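Local coordinates for sesquisabinene B synthase 2 (Santalum album, PDB 6A2A), which probably converts farnesyl diphosphate into the sesquiterpene sesquisabinene B, as a magnesium- or manganese-dependent terpene synthase of the plant Tpsb subfamily, at residues 226-231 / 244-249; 85-90 / 239-244. All coordinates share one frame; numbering follows the deposited sequence.

Contact 1: 226-231 / 244-249; sequences WFIDTY and YAKLDF
I228 meets A245, K246 and F249, and its two branches divide these partners. Its CB is directed toward 244-249. The first torsion (chi1 -79°) sets CG2 anti to the backbone N and CG1 beside it. CG2 then lies against the aliphatic chain of K246, 3.9 Å from K246 CG and 4.0 Å from K246 CE. That lysine runs extended beyond CG, so two of its methylenes share the one methyl. The CG1–CD1 branch reaches A245 and, one turn on, F249. I228 CD1 comes within 4.0 Å of F249 CD2, at a slant to the ring, and is 3.8 Å from the backbone A245 O. Nearer the root of that branch, I228 CG1 stands 4.2 Å from A245 CB. With an alanine here, the F249 ring and the K246 methylenes would probably lose their apolar neighbour, and a gap would open between the helices. K246 NZ itself forms a salt bridge with E232, just past 226-231. R221 makes a cation-pi contact with the F249 ring.

No hydrogen bond joins the segments. They run nearly antiparallel, at 157°, with axes 10.6 Å apart. The contact is a buried one inside a helical hairpin, in which helix 220-232 is followed by the antiparallel helix 239-270. Helix 78-90 packs on W226, F227 and Y231, and helix 55-73 packs on Y244 and L247.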
ATOM      1  N   TRP A 226      28.339  13.904   1.624  1.00 20.67           N
ATOM      2  CA  TRP A 226      29.468  14.649   1.094  1.00 20.05           C
ATOM      3  C   TRP A 226      30.555  14.756   2.178  1.00 22.49           C
ATOM      4  O   TRP A 226      31.760  14.551   1.905  1.00 21.23           O
ATOM      5  CB  TRP A 226      29.043  16.043   0.655  1.00 21.08           C
ATOM      6  CG  TRP A 226      30.140  16.857   0.060  1.00 21.29           C
ATOM      7  CD1 TRP A 226      30.573  16.817  -1.238  1.00 26.31           C
ATOM      8  CD2 TRP A 226      31.008  17.774   0.750  1.00 21.86           C
ATOM      9  NE1 TRP A 226      31.599  17.705  -1.415  1.00 24.21           N
ATOM     10  CE2 TRP A 226      31.880  18.307  -0.212  1.00 24.41           C
ATOM     11  CE3 TRP A 226      31.098  18.235   2.067  1.00 23.85           C
ATOM     12  CZ2 TRP A 226      32.849  19.257   0.117  1.00 24.85           C
ATOM     13  CZ3 TRP A 226      32.056  19.182   2.389  1.00 25.27           C
ATOM     14  CH2 TRP A 226      32.904  19.683   1.425  1.00 22.65           C
ATOM     15  N   PHE A 227      30.138  15.137   3.385  1.00 19.64           N
ATOM     16  CA  PHE A 227      31.117  15.423   4.447  1.00 22.12           C
ATOM     17  C   PHE A 227      31.779  14.129   4.956  1.00 22.04           C
ATOM     18  O   PHE A 227      32.910  14.224   5.482  1.00 23.80           O
ATOM     19  CB  PHE A 227      30.460  16.215   5.570  1.00 23.42           C
ATOM     20  CG  PHE A 227      31.448  16.658   6.599  1.00 24.27           C
ATOM     21  CD1 PHE A 227      32.410  17.592   6.281  1.00 26.96           C
ATOM     22  CD2 PHE A 227      31.501  16.029   7.824  1.00 24.87           C
ATOM     23  CE1 PHE A 227      33.390  17.914   7.218  1.00 29.21           C
ATOM     24  CE2 PHE A 227      32.426  16.403   8.775  1.00 25.42           C
ATOM     25  CZ  PHE A 227      33.378  17.338   8.457  1.00 27.79           C
ATOM     26  N   ILE A 228      31.139  12.987   4.876  1.00 21.57           N
ATOM     27  CA  ILE A 228      31.807  11.729   5.267  1.00 24.42           C
ATOM     28  C   ILE A 228      33.109  11.574   4.448  1.00 26.83           C
ATOM     29  O   ILE A 228      34.157  11.253   5.003  1.00 27.13           O
ATOM     30  CB  ILE A 228      30.870  10.526   5.126  1.00 26.68           C
ATOM     31  CG1 ILE A 228      29.905  10.449   6.306  1.00 27.04           C
ATOM     32  CG2 ILE A 228      31.651   9.231   4.973  1.00 29.05           C
ATOM     33  CD1 ILE A 228      28.748   9.532   6.049  1.00 25.22           C
ATOM     34  N   ASP A 229      33.034  11.818   3.145  1.00 26.13           N
ATOM     35  CA  ASP A 229      34.218  11.789   2.289  1.00 28.75           C
ATOM     36  C   ASP A 229      35.212  12.877   2.587  1.00 33.52           C
ATOM     37  O   ASP A 229      36.413  12.620   2.627  1.00 31.50           O
ATOM     38  CB  ASP A 229      33.830  11.859   0.822  1.00 34.21           C
ATOM     39  CG  ASP A 229      33.151  10.624   0.348  1.00 32.55           C
ATOM     40  OD1 ASP A 229      33.111   9.621   1.054  1.00 36.79           O
ATOM     41  OD2 ASP A 229      32.589  10.724  -0.715  1.00 38.26           O
ATOM     42  N   THR A 230      34.742  14.108   2.801  1.00 27.72           N
ATOM     43  CA  THR A 230      35.626  15.220   3.095  1.00 25.13           C
ATOM     44  C   THR A 230      36.330  14.987   4.435  1.00 25.83           C
ATOM     45  O   THR A 230      37.559  15.216   4.541  1.00 28.63           O
ATOM     46  CB  THR A 230      34.836  16.536   3.072  1.00 25.38           C
ATOM     47  OG1 THR A 230      34.382  16.761   1.731  1.00 26.39           O
ATOM     48  CG2 THR A 230      35.659  17.727   3.521  1.00 27.86           C
ATOM     49  N   TYR A 231      35.566  14.557   5.447  1.00 23.48           N
ATOM     50  CA  TYR A 231      36.105  14.387   6.802  1.00 27.30           C
ATOM     51  C   TYR A 231      37.262  13.370   6.831  1.00 28.35           C
ATOM     52  O   TYR A 231      38.216  13.518   7.629  1.00 27.81           O
ATOM     53  CB  TYR A 231      35.029  13.862   7.745  1.00 27.13           C
ATOM     54  CG  TYR A 231      35.442  13.761   9.184  1.00 22.88           C
ATOM     55  CD1 TYR A 231      36.082  14.800   9.822  1.00 25.83           C
ATOM     56  CD2 TYR A 231      35.180  12.614   9.896  1.00 25.00           C
ATOM     57  CE1 TYR A 231      36.434  14.708  11.156  1.00 28.00           C
ATOM     58  CE2 TYR A 231      35.523  12.504  11.230  1.00 27.18           C
ATOM     59  CZ  TYR A 231      36.176  13.543  11.852  1.00 27.55           C
ATOM     60  OH  TYR A 231      36.514  13.415  13.170  1.00 29.21           O
ATOM     61  N   TYR A 244      31.625   5.232  12.818  1.00 28.94           N
ATOM     62  CA  TYR A 244      30.226   5.277  13.235  1.00 25.58           C
ATOM     63  C   TYR A 244      29.378   6.028  12.179  1.00 25.50           C
ATOM     64  O   TYR A 244      28.261   5.592  11.883  1.00 27.67           O
ATOM     65  CB  TYR A 244      30.038   5.952  14.590  1.00 26.48           C
ATOM     66  CG  TYR A 244      28.603   5.967  15.052  1.00 27.24           C
ATOM     67  CD1 TYR A 244      27.881   4.799  15.213  1.00 29.93           C
ATOM     68  CD2 TYR A 244      27.937   7.160  15.236  1.00 30.15           C
ATOM     69  CE1 TYR A 244      26.539   4.810  15.548  1.00 32.62           C
ATOM     70  CE2 TYR A 244      26.598   7.188  15.607  1.00 31.26           C
ATOM     71  CZ  TYR A 244      25.893   6.014  15.736  1.00 29.01           C
ATOM     72  OH  TYR A 244      24.601   6.034  16.150  1.00 29.60           O
ATOM     73  N   ALA A 245      29.916   7.098  11.642  1.00 24.94           N
ATOM     74  CA  ALA A 245      29.226   7.929  10.629  1.00 25.48           C
ATOM     75  C   ALA A 245      28.880   7.114   9.381  1.00 29.18           C
ATOM     76  O   ALA A 245      27.737   7.184   8.868  1.00 23.95           O
ATOM     77  CB  ALA A 245      30.058   9.138  10.261  1.00 25.03           C
ATOM     78  N   LYS A 246      29.805   6.277   8.939  1.00 25.89           N
ATOM     79  CA  LYS A 246      29.570   5.421   7.784  1.00 28.07           C
ATOM     80  C   LYS A 246      28.558   4.324   8.109  1.00 29.13           C
ATOM     81  O   LYS A 246      27.701   3.971   7.281  1.00 28.46           O
ATOM     82  CB  LYS A 246      30.884   4.803   7.299  1.00 26.46           C
ATOM     83  CG  LYS A 246      31.903   5.818   6.796  1.00 30.63           C
ATOM     84  CD  LYS A 246      33.152   5.164   6.247  1.00 31.96           C
ATOM     85  CE  LYS A 246      34.108   6.170   5.664  1.00 30.86           C
ATOM     86  NZ  LYS A 246      35.368   5.511   5.246  1.00 35.66           N
ATOM     87  N   LEU A 247      28.641   3.748   9.311  1.00 29.58           N
ATOM     88  CA  LEU A 247      27.770   2.663   9.673  1.00 29.66           C
ATOM     89  C   LEU A 247      26.318   3.156   9.816  1.00 27.02           C
ATOM     90  O   LEU A 247      25.375   2.511   9.332  1.00 28.21           O
ATOM     91  CB  LEU A 247      28.303   2.092  10.999  1.00 34.60           C
ATOM     92  CG  LEU A 247      28.020   0.637  11.345  1.00 42.75           C
ATOM     93  CD1 LEU A 247      28.416  -0.311  10.235  1.00 47.81           C
ATOM     94  CD2 LEU A 247      28.787   0.266  12.607  1.00 46.19           C
ATOM     95  N   ASP A 248      26.145   4.218  10.573  1.00 28.58           N
ATOM     96  CA  ASP A 248      24.836   4.829  10.790  1.00 26.40           C
ATOM     97  C   ASP A 248      24.271   5.293   9.452  1.00 26.86           C
ATOM     98  O   ASP A 248      23.070   5.126   9.229  1.00 26.06           O
ATOM     99  CB  ASP A 248      24.882   5.953  11.760  1.00 27.10           C
ATOM    100  CG  ASP A 248      23.493   6.399  12.213  1.00 30.51           C
ATOM    101  OD1 ASP A 248      22.833   5.639  12.960  1.00 28.65           O
ATOM    102  OD2 ASP A 248      23.054   7.477  11.726  1.00 27.36           O
ATOM    103  N   PHE A 249      25.117   5.824   8.577  1.00 24.96           N
ATOM    104  CA  PHE A 249      24.648   6.218   7.254  1.00 24.88           C
ATOM    105  C   PHE A 249      24.011   5.031   6.550  1.00 27.32           C
ATOM    106  O   PHE A 249      22.868   5.114   6.084  1.00 24.99           O
ATOM    107  CB  PHE A 249      25.757   6.779   6.378  1.00 26.26           C
ATOM    108  CG  PHE A 249      25.198   7.495   5.179  1.00 24.43           C
ATOM    109  CD1 PHE A 249      24.864   6.796   4.038  1.00 24.43           C
ATOM    110  CD2 PHE A 249      24.897   8.842   5.242  1.00 24.56           C
ATOM    111  CE1 PHE A 249      24.262   7.440   2.974  1.00 25.98           C
ATOM    112  CE2 PHE A 249      24.331   9.485   4.158  1.00 22.24           C
ATOM    113  CZ  PHE A 249      23.995   8.782   3.047  1.00 20.63           C
TER

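Contact 2: 85-90 / 239-244; sequences IDTVRR and LTLLRY
L241 reaches from helix 239-270 to T87 and V88 on helix 78-90. This is helix-to-helix packing within the all-alpha fold of a plant class I terpene synthase. Segment 85-90 is part of the N-terminal terpene synthase domain. The contact lies away from the magnesium-binding residues D316, D320, E394 and N460.

The contact across the segments is apolar. L241 starts out toward 85-90, and CG is anti to the backbone N (chi1 177°). This carries the branched end of the leucine outward from its helix, with one methyl for each partner. CD2 takes T87 and CD1 takes V88. The V88 contact is the looser: V88 CG2 is 4.3 Å from L241 CD1. The nearest CA atoms, V88 CA and L241 CA, are 7.8 Å apart, and the leucine methyls bridge the distance. L91 and V68 also touch L241, and L93 packs on V88, so both buried side chains have further apolar neighbours.

Polar bonds do not cross between the segments; they hold each helix separately. T87 OG1 is hydrogen-bonded to E83 O, one turn earlier in its own helix. The backbone N of L241 is hydrogen-bonded to N238 OD1, just ahead of helix 239-270.

Charged groups of 85-90 form salt bridges with other helices: D86 with R129 and R89 with E133 of helix 121-133, R90 with E223 of helix 220-232.

T87 therefore divides its side chain: the hydroxyl stays with its own helix, while T87 CG2, anti to the backbone N, meets L241 CD2 at 3.7 Å.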
ATOM      1  N   ILE A  85      31.656  18.761  17.969  1.00 27.52           N
ATOM      2  CA  ILE A  85      30.169  18.681  17.831  1.00 26.72           C
ATOM      3  C   ILE A  85      29.728  19.295  16.486  1.00 24.73           C
ATOM      4  O   ILE A  85      28.679  18.876  15.954  1.00 27.29           O
ATOM      5  CB  ILE A  85      29.452  19.320  19.040  1.00 29.82           C
ATOM      6  CG1 ILE A  85      29.811  20.788  19.223  1.00 29.54           C
ATOM      7  CG2 ILE A  85      29.704  18.518  20.311  1.00 31.19           C
ATOM      8  CD1 ILE A  85      28.839  21.559  20.075  1.00 37.46           C
ATOM      9  N   ASP A  86      30.473  20.230  15.917  1.00 25.06           N
ATOM     10  CA  ASP A  86      30.245  20.719  14.524  1.00 24.49           C
ATOM     11  C   ASP A  86      30.423  19.574  13.539  1.00 26.39           C
ATOM     12  O   ASP A  86      29.618  19.369  12.690  1.00 23.33           O
ATOM     13  CB  ASP A  86      31.074  21.932  14.188  1.00 25.55           C
ATOM     14  CG  ASP A  86      30.585  22.652  12.919  1.00 28.13           C
ATOM     15  OD1 ASP A  86      29.325  22.841  12.833  1.00 28.52           O
ATOM     16  OD2 ASP A  86      31.428  23.082  12.070  1.00 23.20           O
ATOM     17  N   THR A  87      31.466  18.760  13.737  1.00 24.55           N
ATOM     18  CA  THR A  87      31.727  17.542  12.936  1.00 23.28           C
ATOM     19  C   THR A  87      30.617  16.508  13.080  1.00 23.54           C
ATOM     20  O   THR A  87      30.143  15.936  12.087  1.00 22.41           O
ATOM     21  CB  THR A  87      33.088  16.928  13.369  1.00 24.04           C
ATOM     22  OG1 THR A  87      34.050  17.945  13.158  1.00 24.41           O
ATOM     23  CG2 THR A  87      33.456  15.710  12.574  1.00 21.69           C
ATOM     24  N   VAL A  88      30.153  16.289  14.290  1.00 22.78           N
ATOM     25  CA  VAL A  88      29.073  15.340  14.534  1.00 24.82           C
ATOM     26  C   VAL A  88      27.823  15.763  13.736  1.00 20.05           C
ATOM     27  O   VAL A  88      27.185  14.978  13.111  1.00 21.88           O
ATOM     28  CB  VAL A  88      28.712  15.262  16.054  1.00 25.33           C
ATOM     29  CG1 VAL A  88      27.463  14.462  16.309  1.00 24.61           C
ATOM     30  CG2 VAL A  88      29.826  14.667  16.861  1.00 26.85           C
ATOM     31  N   ARG A  89      27.517  17.030  13.795  1.00 21.05           N
ATOM     32  CA  ARG A  89      26.355  17.577  13.098  1.00 21.17           C
ATOM     33  C   ARG A  89      26.488  17.410  11.605  1.00 22.03           C
ATOM     34  O   ARG A  89      25.618  16.984  10.921  1.00 19.97           O
ATOM     35  CB  ARG A  89      26.239  19.055  13.413  1.00 20.43           C
ATOM     36  CG  ARG A  89      25.204  19.814  12.611  1.00 20.15           C
ATOM     37  CD  ARG A  89      25.778  20.421  11.367  1.00 20.47           C
ATOM     38  NE  ARG A  89      24.819  21.144  10.554  1.00 21.06           N
ATOM     39  CZ  ARG A  89      24.539  22.417  10.683  1.00 21.45           C
ATOM     40  NH1 ARG A  89      25.123  23.136  11.600  1.00 22.71           N
ATOM     41  NH2 ARG A  89      23.684  22.982   9.877  1.00 22.12           N
ATOM     42  N   ARG A  90      27.681  17.711  11.141  1.00 21.37           N
ATOM     43  CA  ARG A  90      27.988  17.714   9.736  1.00 22.65           C
ATOM     44  C   ARG A  90      28.035  16.325   9.096  1.00 20.94           C
ATOM     45  O   ARG A  90      27.728  16.142   7.975  1.00 19.60           O
ATOM     46  CB  ARG A  90      29.201  18.569   9.485  1.00 25.65           C
ATOM     47  CG  ARG A  90      29.279  19.005   8.090  1.00 30.06           C
ATOM     48  CD  ARG A  90      30.232  20.125   7.863  1.00 32.41           C
ATOM     49  NE  ARG A  90      30.192  20.485   6.474  1.00 26.32           N
ATOM     50  CZ  ARG A  90      30.774  21.558   5.985  1.00 28.50           C
ATOM     51  NH1 ARG A  90      31.449  22.333   6.788  1.00 25.29           N
ATOM     52  NH2 ARG A  90      30.664  21.858   4.712  1.00 25.61           N
ATOM     53  N   LEU A 239      38.841   8.386  13.847  1.00 35.24           N
ATOM     54  CA  LEU A 239      38.440   7.194  13.071  1.00 34.74           C
ATOM     55  C   LEU A 239      37.208   6.529  13.685  1.00 29.53           C
ATOM     56  O   LEU A 239      36.484   5.895  12.974  1.00 31.23           O
ATOM     57  CB  LEU A 239      39.588   6.179  12.973  1.00 34.34           C
ATOM     58  CG  LEU A 239      40.765   6.606  12.104  1.00 39.72           C
ATOM     59  CD1 LEU A 239      41.900   5.595  12.215  1.00 40.85           C
ATOM     60  CD2 LEU A 239      40.348   6.766  10.650  1.00 40.24           C
ATOM     61  N   THR A 240      37.018   6.581  14.983  1.00 31.30           N
ATOM     62  CA  THR A 240      35.835   5.980  15.614  1.00 30.75           C
ATOM     63  C   THR A 240      34.570   6.750  15.165  1.00 28.62           C
ATOM     64  O   THR A 240      33.551   6.166  14.861  1.00 30.04           O
ATOM     65  CB  THR A 240      35.890   6.054  17.143  1.00 34.66           C
ATOM     66  OG1 THR A 240      37.029   5.357  17.670  1.00 38.31           O
ATOM     67  CG2 THR A 240      34.636   5.501  17.781  1.00 36.69           C
ATOM     68  N   LEU A 241      34.651   8.064  15.215  1.00 31.00           N
ATOM     69  CA  LEU A 241      33.509   8.916  14.781  1.00 29.30           C
ATOM     70  C   LEU A 241      33.230   8.616  13.300  1.00 32.52           C
ATOM     71  O   LEU A 241      32.079   8.388  12.926  1.00 30.54           O
ATOM     72  CB  LEU A 241      33.822  10.399  15.011  1.00 28.29           C
ATOM     73  CG  LEU A 241      32.731  11.371  14.535  1.00 26.83           C
ATOM     74  CD1 LEU A 241      31.396  11.051  15.201  1.00 30.43           C
ATOM     75  CD2 LEU A 241      33.098  12.808  14.778  1.00 30.41           C
ATOM     76  N   LEU A 242      34.288   8.591  12.477  1.00 29.99           N
ATOM     77  CA  LEU A 242      34.174   8.349  11.054  1.00 28.59           C
ATOM     78  C   LEU A 242      33.530   6.989  10.828  1.00 33.27           C
ATOM     79  O   LEU A 242      32.581   6.874  10.031  1.00 27.43           O
ATOM     80  CB  LEU A 242      35.534   8.438  10.343  1.00 29.96           C
ATOM     81  CG  LEU A 242      35.511   8.058   8.861  1.00 29.21           C
ATOM     82  CD1 LEU A 242      34.671   9.058   8.055  1.00 30.50           C
ATOM     83  CD2 LEU A 242      36.910   7.951   8.267  1.00 28.74           C
ATOM     84  N   ARG A 243      34.035   5.961  11.512  1.00 26.81           N
ATOM     85  CA  ARG A 243      33.508   4.638  11.360  1.00 29.96           C
ATOM     86  C   ARG A 243      32.013   4.603  11.720  1.00 26.95           C
ATOM     87  O   ARG A 243      31.217   3.967  11.004  1.00 29.13           O
ATOM     88  CB  ARG A 243      34.302   3.656  12.240  1.00 31.44           C
ATOM     89  CG  ARG A 243      35.659   3.270  11.654  1.00 38.40           C
ATOM     90  CD  ARG A 243      36.534   2.503  12.656  1.00 40.79           C
ATOM     91  NE  ARG A 243      35.938   1.232  13.066  1.00 44.32           N
ATOM     92  CZ  ARG A 243      35.939   0.764  14.313  1.00 47.25           C
ATOM     93  NH1 ARG A 243      35.209  -0.299  14.621  1.00 48.57           N
ATOM     94  NH2 ARG A 243      36.631   1.383  15.255  1.00 44.02           N
ATOM     95  N   TYR A 244      31.625   5.232  12.818  1.00 28.94           N
ATOM     96  CA  TYR A 244      30.226   5.277  13.235  1.00 25.58           C
ATOM     97  C   TYR A 244      29.378   6.028  12.179  1.00 25.50           C
ATOM     98  O   TYR A 244      28.261   5.592  11.883  1.00 27.67           O
ATOM     99  CB  TYR A 244      30.038   5.952  14.590  1.00 26.48           C
ATOM    100  CG  TYR A 244      28.603   5.967  15.052  1.00 27.24           C
ATOM    101  CD1 TYR A 244      27.881   4.799  15.213  1.00 29.93           C
ATOM    102  CD2 TYR A 244      27.937   7.160  15.236  1.00 30.15           C
ATOM    103  CE1 TYR A 244      26.539   4.810  15.548  1.00 32.62           C
ATOM    104  CE2 TYR A 244      26.598   7.188  15.607  1.00 31.26           C
ATOM    105  CZ  TYR A 244      25.893   6.014  15.736  1.00 29.01           C
ATOM    106  OH  TYR A 244      24.601   6.034  16.150  1.00 29.60           O
TER

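From the N terminus, the chain first passes 85-90 on helix 78-90. After 148 intervening residues, 239-244 packs on it and closes the long loop of contact 2. Before that the chain has laid down 226-231, which helix 239-270 meets again at 244-249, closing the short hairpin of contact 1. The segments alternate along the chain, so the two contacts cross. Both draw on helix 239-270 and share Y244; their centres are about 7 Å apart. Helix 220-232 also touches helix 78-90 directly: Y231 CE1 is 3.4 Å from T87 CG2. The three helices thus pack pairwise, tying helix 78-90 of the N-terminal domain to helix 220-232 and to the first turns of helix 239-270.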